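Local coordinates for protein Cel44C (PDB 2YIH) that hydrolyses internal beta-1,4-glucosidic linkages of xyloglucan and related glucans, through the glycoside hydrolase family 44 part of a longer protein, the part held in this chain, at residues A[292-295]-A[301-304]; A[372-377]-A[448-453]; A[312-317]-A[429-434]. The protein carries 8 engineered substitutions. All coordinates share one frame; numbering follows the deposited sequence.

Contact 1. Residues A[292-295]-A[301-304]; sequences GGIR and GNDE. With BGC (beta-D-glucopyranose), chain B.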
loop_
_atom_site.group_PDB
_atom_site.type_symbol
_atom_site.label_atom_id
_atom_site.label_comp_id
_atom_site.label_asym_id
_atom_site.label_seq_id
_atom_site.Cartn_x
_atom_site.Cartn_y
_atom_site.Cartn_z
ATOM N N GLY A 292 -21.917 -6.983 -12.194
ATOM C CA GLY A 292 -23.315 -7.009 -11.743
ATOM C C GLY A 292 -23.838 -5.640 -11.378
ATOM O O GLY A 292 -24.713 -5.500 -10.504
ATOM N N GLY A 293 -23.290 -4.617 -12.026
ATOM C CA GLY A 293 -23.753 -3.265 -11.807
ATOM C C GLY A 293 -23.148 -2.573 -10.601
ATOM O O GLY A 293 -23.568 -1.477 -10.250
ATOM N N ILE A 294 -22.104 -3.171 -10.018
ATOM C CA ILE A 294 -21.597 -2.717 -8.725
ATOM C C ILE A 294 -20.078 -2.580 -8.766
ATOM O O ILE A 294 -19.384 -3.474 -9.270
ATOM C CB ILE A 294 -22.013 -3.709 -7.601
ATOM C CG1 ILE A 294 -23.549 -3.695 -7.429
ATOM C CG2 ILE A 294 -21.315 -3.374 -6.274
ATOM C CD1 ILE A 294 -24.030 -4.646 -6.376
ATOM N N ARG A 295 -19.556 -1.476 -8.231
ATOM C CA ARG A 295 -18.090 -1.320 -8.160
ATOM C C ARG A 295 -17.542 -2.236 -7.067
ATOM O O ARG A 295 -18.069 -2.226 -5.967
ATOM C CB ARG A 295 -17.734 0.148 -7.844
ATOM C CG ARG A 295 -16.242 0.444 -7.903
ATOM C CD ARG A 295 -15.940 1.844 -7.361
ATOM N NE ARG A 295 -14.512 2.104 -7.345
ATOM C CZ ARG A 295 -13.967 3.285 -7.082
ATOM N NH1 ARG A 295 -14.743 4.346 -6.867
ATOM N NH2 ARG A 295 -12.649 3.429 -7.134
ATOM N N GLY A 301 -21.650 -7.267 -3.230
ATOM C CA GLY A 301 -22.316 -7.385 -4.536
ATOM C C GLY A 301 -22.890 -8.773 -4.780
ATOM O O GLY A 301 -23.005 -9.585 -3.859
ATOM N N ASN A 302 -23.257 -9.044 -6.024
ATOM C CA ASN A 302 -23.895 -10.308 -6.389
ATOM C C ASN A 302 -22.847 -11.231 -7.009
ATOM O O ASN A 302 -21.647 -10.982 -6.887
ATOM C CB ASN A 302 -25.038 -10.033 -7.375
ATOM C CG ASN A 302 -24.598 -9.137 -8.537
ATOM O OD1 ASN A 302 -23.633 -9.455 -9.249
ATOM N ND2 ASN A 302 -25.249 -7.971 -8.675
ATOM N N ASP A 303 -23.279 -12.331 -7.631
ATOM C CA ASP A 303 -22.327 -13.275 -8.210
ATOM C C ASP A 303 -21.418 -12.630 -9.243
ATOM O O ASP A 303 -20.240 -12.940 -9.315
ATOM C CB ASP A 303 -23.039 -14.484 -8.828
ATOM C CG ASP A 303 -23.523 -15.479 -7.784
ATOM O OD1 ASP A 303 -23.261 -15.306 -6.577
ATOM O OD2 ASP A 303 -24.189 -16.452 -8.189
ATOM N N GLU A 304 -21.954 -11.716 -10.037
ATOM C CA GLU A 304 -21.135 -11.100 -11.062
ATOM C C GLU A 304 -20.146 -10.095 -10.453
ATOM O O GLU A 304 -19.024 -9.963 -10.942
ATOM C CB GLU A 304 -22.013 -10.454 -12.131
ATOM C CG GLU A 304 -22.915 -11.495 -12.868
ATOM C CD GLU A 304 -22.109 -12.620 -13.536
ATOM O OE1 GLU A 304 -21.153 -12.314 -14.276
ATOM O OE2 GLU A 304 -22.411 -13.808 -13.280
HETATM C C2 BGC B . -13.531 7.981 -7.537
HETATM C C3 BGC B . -13.816 8.108 -6.044
HETATM C C4 BGC B . -13.120 9.358 -5.453
HETATM C C5 BGC B . -13.566 10.540 -6.318
HETATM C C6 BGC B . -13.020 11.895 -5.881
HETATM C C1 BGC B . -13.884 9.249 -8.284
HETATM O O2 BGC B . -14.275 6.911 -8.140
HETATM O O3 BGC B . -13.276 6.950 -5.418
HETATM O O4 BGC B . -13.408 9.505 -4.038
HETATM O O5 BGC B . -13.178 10.351 -7.691
HETATM O O6 BGC B . -13.639 12.905 -6.679
#
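With CG placed between its backbone N and carbonyl carbon (chi1 50°), Asn302 brings its amide between the start of its own helix and Gly292. Its ND2 then donates to Gly292 O over 3.1 Å at an N-H...acceptor angle of 162°. Both flat groups are well aligned for this bond: the donor lies in the carbonyl plane on a lone pair, and the accepting oxygen stays close to the plane of the amide. Asn302 occupies the N-cap position, and the other end of its amide, OD1, accepts a weak capping bond (2.9 Å) from Glu304 N. One side chain therefore ties a turn to a helix start. Gly292 has a positive phi, and a CB there would also run into Asn302 OD1, two independent reasons for glycine. Glu304 CB lies 3.5 Å from Gly292 N. Beside this polar bridge, Ile294 rests CD1 on Gly301 CA at 3.7 Å. Arg295 faces the glycan instead: its extended chain carries NH1 to weak bonds with O2 (2.9 Å) and O3 (3.3 Å) of a glucose, while Tyr286 O and Pro287 O hold its NH2 and NE. In the fold, Gly292 and Gly293 form the turn of the small antiparallel pair 290-291/294-295, which follows barrel strand 280-285, and Asn302 joins that turn to helix 303-311.

Contact 2. Residues A[372-377]-A[448-453]; sequences AMTDVL and HLVVMN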
loop_
_atom_site.group_PDB
_atom_site.type_symbol
_atom_site.label_atom_id
_atom_site.label_comp_id
_atom_site.label_asym_id
_atom_site.label_seq_id
_atom_site.Cartn_x
_atom_site.Cartn_y
_atom_site.Cartn_z
ATOM N N ALA A 372 -9.206 -12.605 -4.191
ATOM C CA ALA A 372 -8.617 -11.444 -4.878
ATOM C C ALA A 372 -7.286 -11.052 -4.229
ATOM O O ALA A 372 -6.285 -10.878 -4.929
ATOM C CB ALA A 372 -9.591 -10.255 -4.894
ATOM N N MET A 373 -7.246 -11.005 -2.894
ATOM C CA MET A 373 -6.049 -10.574 -2.200
ATOM C C MET A 373 -4.955 -11.605 -2.237
ATOM O O MET A 373 -3.777 -11.256 -2.256
ATOM C CB MET A 373 -6.363 -10.206 -0.746
ATOM C CG MET A 373 -6.989 -8.846 -0.615
ATOM S SD MET A 373 -5.851 -7.518 -1.104
ATOM C CE MET A 373 -4.725 -7.355 0.290
ATOM N N THR A 374 -5.302 -12.885 -2.238
ATOM C CA THR A 374 -4.304 -13.909 -2.367
ATOM C C THR A 374 -3.615 -13.789 -3.734
ATOM O O THR A 374 -2.424 -14.057 -3.869
ATOM C CB THR A 374 -4.953 -15.270 -2.142
ATOM O OG1 THR A 374 -5.641 -15.246 -0.874
ATOM C CG2 THR A 374 -3.919 -16.348 -2.153
ATOM N N ASP A 375 -4.374 -13.351 -4.736
ATOM C CA ASP A 375 -3.770 -13.172 -6.059
ATOM C C ASP A 375 -2.907 -11.871 -6.036
ATOM O O ASP A 375 -1.758 -11.859 -6.461
ATOM C CB ASP A 375 -4.850 -13.116 -7.159
ATOM C CG ASP A 375 -4.282 -13.360 -8.560
ATOM O OD1 ASP A 375 -3.097 -13.701 -8.672
ATOM O OD2 ASP A 375 -5.031 -13.162 -9.546
ATOM N N VAL A 376 -3.475 -10.799 -5.496
ATOM C CA VAL A 376 -2.796 -9.483 -5.481
ATOM C C VAL A 376 -1.473 -9.575 -4.745
ATOM O O VAL A 376 -0.476 -9.071 -5.236
ATOM C CB VAL A 376 -3.712 -8.375 -4.848
ATOM C CG1 VAL A 376 -2.880 -7.055 -4.541
ATOM C CG2 VAL A 376 -4.936 -8.073 -5.784
ATOM N N LEU A 377 -1.405 -10.254 -3.602
ATOM C CA LEU A 377 -0.109 -10.286 -2.918
ATOM C C LEU A 377 0.957 -11.001 -3.759
ATOM O O LEU A 377 2.117 -10.588 -3.763
ATOM C CB LEU A 377 -0.215 -10.934 -1.525
ATOM C CG LEU A 377 -1.159 -10.160 -0.569
ATOM C CD1 LEU A 377 -1.376 -10.960 0.755
ATOM C CD2 LEU A 377 -0.505 -8.774 -0.251
ATOM N N HIS A 448 7.530 -23.179 -2.115
ATOM C CA HIS A 448 6.242 -22.653 -1.644
ATOM C C HIS A 448 5.382 -22.360 -2.861
ATOM O O HIS A 448 5.822 -21.648 -3.784
ATOM C CB HIS A 448 6.483 -21.365 -0.860
ATOM C CG HIS A 448 7.002 -21.594 0.523
ATOM N ND1 HIS A 448 8.347 -21.704 0.816
ATOM C CD2 HIS A 448 6.344 -21.719 1.697
ATOM C CE1 HIS A 448 8.488 -21.944 2.105
ATOM N NE2 HIS A 448 7.288 -21.966 2.661
ATOM N N LEU A 449 4.135 -22.841 -2.849
ATOM C CA LEU A 449 3.211 -22.569 -3.947
ATOM C C LEU A 449 1.916 -22.062 -3.360
ATOM O O LEU A 449 1.351 -22.710 -2.476
ATOM C CB LEU A 449 2.880 -23.838 -4.736
ATOM C CG LEU A 449 4.042 -24.690 -5.215
ATOM C CD1 LEU A 449 3.444 -25.906 -5.955
ATOM C CD2 LEU A 449 5.005 -23.909 -6.127
ATOM N N VAL A 450 1.457 -20.904 -3.815
ATOM C CA VAL A 450 0.094 -20.440 -3.446
ATOM C C VAL A 450 -0.758 -20.568 -4.699
ATOM O O VAL A 450 -0.397 -20.060 -5.772
ATOM C CB VAL A 450 0.110 -18.979 -2.882
ATOM C CG1 VAL A 450 -1.349 -18.413 -2.798
ATOM C CG2 VAL A 450 0.734 -18.954 -1.512
ATOM N N VAL A 451 -1.819 -21.365 -4.604
ATOM C CA VAL A 451 -2.689 -21.627 -5.747
ATOM C C VAL A 451 -4.157 -21.367 -5.373
ATOM O O VAL A 451 -4.581 -21.568 -4.215
ATOM C CB VAL A 451 -2.479 -23.070 -6.295
ATOM C CG1 VAL A 451 -2.830 -24.144 -5.240
ATOM C CG2 VAL A 451 -3.262 -23.274 -7.608
ATOM N N MET A 452 -4.925 -20.871 -6.320
ATOM C CA MET A 452 -6.328 -20.592 -6.019
ATOM C C MET A 452 -7.249 -20.920 -7.170
ATOM O O MET A 452 -6.863 -20.789 -8.333
ATOM C CB MET A 452 -6.506 -19.136 -5.577
ATOM C CG MET A 452 -6.236 -18.100 -6.683
ATOM S SD MET A 452 -5.453 -16.593 -6.064
ATOM C CE MET A 452 -3.774 -17.227 -5.790
ATOM N N ASN A 453 -8.478 -21.327 -6.830
ATOM C CA ASN A 453 -9.548 -21.528 -7.799
ATOM C C ASN A 453 -10.601 -20.429 -7.654
ATOM O O ASN A 453 -11.271 -20.334 -6.601
ATOM C CB ASN A 453 -10.185 -22.912 -7.543
ATOM C CG ASN A 453 -11.197 -23.303 -8.616
ATOM O OD1 ASN A 453 -11.648 -22.478 -9.400
ATOM N ND2 ASN A 453 -11.615 -24.563 -8.584
#
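Met452, in segment 448-453 of strand 446-453, sends its side chain across to Thr374 and Asp375 in segment 372-377 of helix 367-382. Its CB leaves the strand toward the helix, chi1 and chi2 (-144°) carry SD there, and chi3 (74°) then folds CE back along Thr374. SD, on which the contact mainly rests, lies 3.7 Å from Asp375 CB and equally far from Asp375 N. CE, the tip, is 3.7 Å from Thr374 CG2 and 3.9 Å from the carbonyl O of Thr374. Val450, on the same side of the strand, brings CG1 to 3.4 Å from Thr374 CG2, a doubtful closeness. Thr374 is modelled in two conformers, and contacts of its side chain hold for one of them. The segment axes approach to 9.2 Å with 142° between their N-to-C directions, oblique and nearer antiparallel than parallel. Helix 367-382 follows barrel strand 353-359 and precedes 387-390 in the chain, whereas strand 446-453 belongs to the large mixed sheet, and the contact thus packs the TIM barrel against the beta-sandwich domain. Helix 399-409 adds Ala404 and Tyr408 to the same interface. No hydrogen bond links the two segments: in that conformer Thr374 OG1 turns back to Gly370 O, and Asp375 OD1 is paired with His436 NE2. What remains is thioether and methyl packing, with polar ends satisfied elsewhere and the imidazole probably helping to keep the carboxylate ionised.

Contact 3. Residues A[312-317]-A[429-434]; sequences APRTLW and DIVNSS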
loop_
_atom_site.group_PDB
_atom_site.type_symbol
_atom_site.label_atom_id
_atom_site.label_comp_id
_atom_site.label_asym_id
_atom_site.label_seq_id
_atom_site.Cartn_x
_atom_site.Cartn_y
_atom_site.Cartn_z
ATOM N N ALA A 312 -10.349 -8.839 -11.192
ATOM C CA ALA A 312 -9.768 -7.482 -11.164
ATOM C C ALA A 312 -8.240 -7.379 -10.941
ATOM O O ALA A 312 -7.599 -6.453 -11.472
ATOM C CB ALA A 312 -10.524 -6.602 -10.136
ATOM N N PRO A 313 -7.647 -8.288 -10.142
ATOM C CA PRO A 313 -6.202 -8.202 -10.020
ATOM C C PRO A 313 -5.463 -8.289 -11.361
ATOM O O PRO A 313 -4.327 -7.852 -11.434
ATOM C CB PRO A 313 -5.869 -9.408 -9.129
ATOM C CG PRO A 313 -7.108 -9.489 -8.216
ATOM C CD PRO A 313 -8.205 -9.302 -9.215
ATOM N N ARG A 314 -6.081 -8.859 -12.390
ATOM C CA ARG A 314 -5.423 -8.937 -13.704
ATOM C C ARG A 314 -5.157 -7.538 -14.331
ATOM O O ARG A 314 -4.246 -7.378 -15.144
ATOM C CB ARG A 314 -6.212 -9.819 -14.659
ATOM C CG ARG A 314 -6.114 -11.299 -14.253
ATOM C CD ARG A 314 -7.165 -12.134 -14.954
ATOM N NE ARG A 314 -6.936 -12.135 -16.402
ATOM C CZ ARG A 314 -7.810 -12.547 -17.328
ATOM N NH1 ARG A 314 -9.025 -12.985 -16.984
ATOM N NH2 ARG A 314 -7.479 -12.465 -18.631
ATOM N N THR A 315 -5.914 -6.519 -13.906
ATOM C CA THR A 315 -5.643 -5.143 -14.363
ATOM C C THR A 315 -4.276 -4.649 -13.900
ATOM O O THR A 315 -3.693 -3.744 -14.497
ATOM C CB THR A 315 -6.774 -4.216 -13.918
ATOM O OG1 THR A 315 -7.977 -4.731 -14.521
ATOM C CG2 THR A 315 -6.547 -2.764 -14.388
ATOM N N LEU A 316 -3.752 -5.281 -12.861
ATOM C CA LEU A 316 -2.400 -4.904 -12.390
ATOM C C LEU A 316 -1.298 -5.299 -13.378
ATOM O O LEU A 316 -0.278 -4.600 -13.440
ATOM C CB LEU A 316 -2.088 -5.598 -11.058
ATOM C CG LEU A 316 -2.995 -5.124 -9.908
ATOM C CD1 LEU A 316 -2.657 -5.988 -8.699
ATOM C CD2 LEU A 316 -2.832 -3.636 -9.550
ATOM N N TRP A 317 -1.465 -6.454 -14.047
ATOM C CA TRP A 317 -0.350 -7.118 -14.781
ATOM C C TRP A 317 -0.625 -7.642 -16.192
ATOM O O TRP A 317 0.318 -7.803 -16.985
ATOM C CB TRP A 317 0.261 -8.261 -13.958
ATOM C CG TRP A 317 -0.660 -9.434 -13.872
ATOM C CD1 TRP A 317 -1.624 -9.657 -12.910
ATOM C CD2 TRP A 317 -0.721 -10.557 -14.774
ATOM N NE1 TRP A 317 -2.316 -10.824 -13.197
ATOM C CE2 TRP A 317 -1.765 -11.399 -14.322
ATOM C CE3 TRP A 317 0.012 -10.931 -15.915
ATOM C CZ2 TRP A 317 -2.115 -12.584 -14.981
ATOM C CZ3 TRP A 317 -0.354 -12.099 -16.589
ATOM C CH2 TRP A 317 -1.392 -12.915 -16.117
ATOM N N ASP A 429 -4.655 -21.999 -17.296
ATOM C CA ASP A 429 -5.946 -21.324 -17.265
ATOM C C ASP A 429 -5.915 -20.108 -16.341
ATOM O O ASP A 429 -6.145 -20.222 -15.131
ATOM C CB ASP A 429 -7.048 -22.303 -16.842
ATOM C CG ASP A 429 -8.443 -21.669 -16.801
ATOM O OD1 ASP A 429 -8.600 -20.420 -16.945
ATOM O OD2 ASP A 429 -9.405 -22.455 -16.613
ATOM N N ILE A 430 -5.646 -18.944 -16.914
ATOM C CA ILE A 430 -5.460 -17.747 -16.087
ATOM C C ILE A 430 -6.766 -17.127 -15.630
ATOM O O ILE A 430 -6.751 -16.198 -14.822
ATOM C CB ILE A 430 -4.588 -16.674 -16.771
ATOM C CG1 ILE A 430 -5.309 -16.058 -17.969
ATOM C CG2 ILE A 430 -3.226 -17.253 -17.144
ATOM C CD1 ILE A 430 -4.649 -14.748 -18.444
ATOM N N VAL A 431 -7.891 -17.646 -16.124
ATOM C CA VAL A 431 -9.207 -17.129 -15.712
ATOM C C VAL A 431 -9.662 -17.828 -14.422
ATOM O O VAL A 431 -10.089 -17.190 -13.425
ATOM C CB VAL A 431 -10.273 -17.313 -16.837
ATOM C CG1 VAL A 431 -11.616 -16.781 -16.353
ATOM C CG2 VAL A 431 -9.855 -16.578 -18.116
ATOM N N ASN A 432 -9.665 -19.157 -14.453
ATOM C CA ASN A 432 -10.143 -19.918 -13.322
ATOM C C ASN A 432 -9.117 -20.146 -12.239
ATOM O O ASN A 432 -9.491 -20.500 -11.127
ATOM C CB ASN A 432 -10.725 -21.271 -13.790
ATOM C CG ASN A 432 -12.004 -21.077 -14.546
ATOM O OD1 ASN A 432 -12.956 -20.503 -14.003
ATOM N ND2 ASN A 432 -11.997 -21.410 -15.845
ATOM N N SER A 433 -7.829 -19.942 -12.542
ATOM C CA SER A 433 -6.798 -20.163 -11.512
ATOM C C SER A 433 -5.801 -19.008 -11.487
ATOM O O SER A 433 -5.679 -18.254 -12.464
ATOM C CB SER A 433 -6.022 -21.463 -11.755
ATOM O OG SER A 433 -5.130 -21.325 -12.876
ATOM N N SER A 434 -5.095 -18.895 -10.366
ATOM C CA SER A 434 -3.858 -18.124 -10.313
ATOM C C SER A 434 -2.891 -18.900 -9.441
ATOM O O SER A 434 -3.303 -19.695 -8.579
ATOM C CB SER A 434 -4.107 -16.752 -9.685
ATOM O OG SER A 434 -4.905 -15.973 -10.558
#
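Ile430 lays an aliphatic branch over one face of the Arg314 guanidinium, an apolar lid on a charged group, from the residue just after Asp429, which heads an Asx turn. The evidence is geometric: Ile430 CG1 stands 4.2 Å above the guanidinium plane, offset toward its rim, and CD1 comes to 3.6 Å from Arg314 NH2. The two side chains cross at about a right angle, and the bend at chi3 (64°) helps turn the guanidinium across the isoleucine. Val431 CG2 adds an oblique contact, 3.9 Å from Arg314 NH1. At the other border Trp317 CH2 lies 4.4 Å from Ile430 CD1, so the isoleucine tip sits between arginine and indole. The charge is met nearby, NE by a salt bridge to Asp318 and NH1 by Gln311. A leucine in place of Arg314 would probably leave Asp318 without its charged mate and Ile430 without the flat surface it packs on. The contact joins the loop after helix 303-311 to the turn leading into strand 433-439 of the beta-sandwich domain. Behind it the Asx turn is well bonded: Asp429 OD1 accepts from Val431 N and Asn432 N, approached from the same face of its plane, and OD2 takes Asn432 ND2 on its syn lone pair. Asp429 O accepts from Ser433 N and Ser433 OG (2.7 Å), which arrive on opposite faces of its plane.

In the fold
Contacts 2 and 3 are neighbours on the interface between barrel and sandwich: their centres are 10 Å apart and they touch directly. Asp375 OD2 crosses that interface to Ser434 OG, 3.0 Å away in a weak hydrogen bond. The other links join the two contacts within each domain: Met452 N and Ser434 O pair at 3.0 Å in the sandwich sheet, and Val376 CG2 packs on Pro313 CG at 3.6 Å on the barrel side. Contact 1 stands apart, its centre 18 Å from contact 3 and 22 Å from contact 2. Helix 303-311 nevertheless runs from contact 1 straight into segment 312-317. Contact 1 alone includes a glycan-pocket residue, Arg295; contacts 2 and 3 lie away from the pocket and the calcium site.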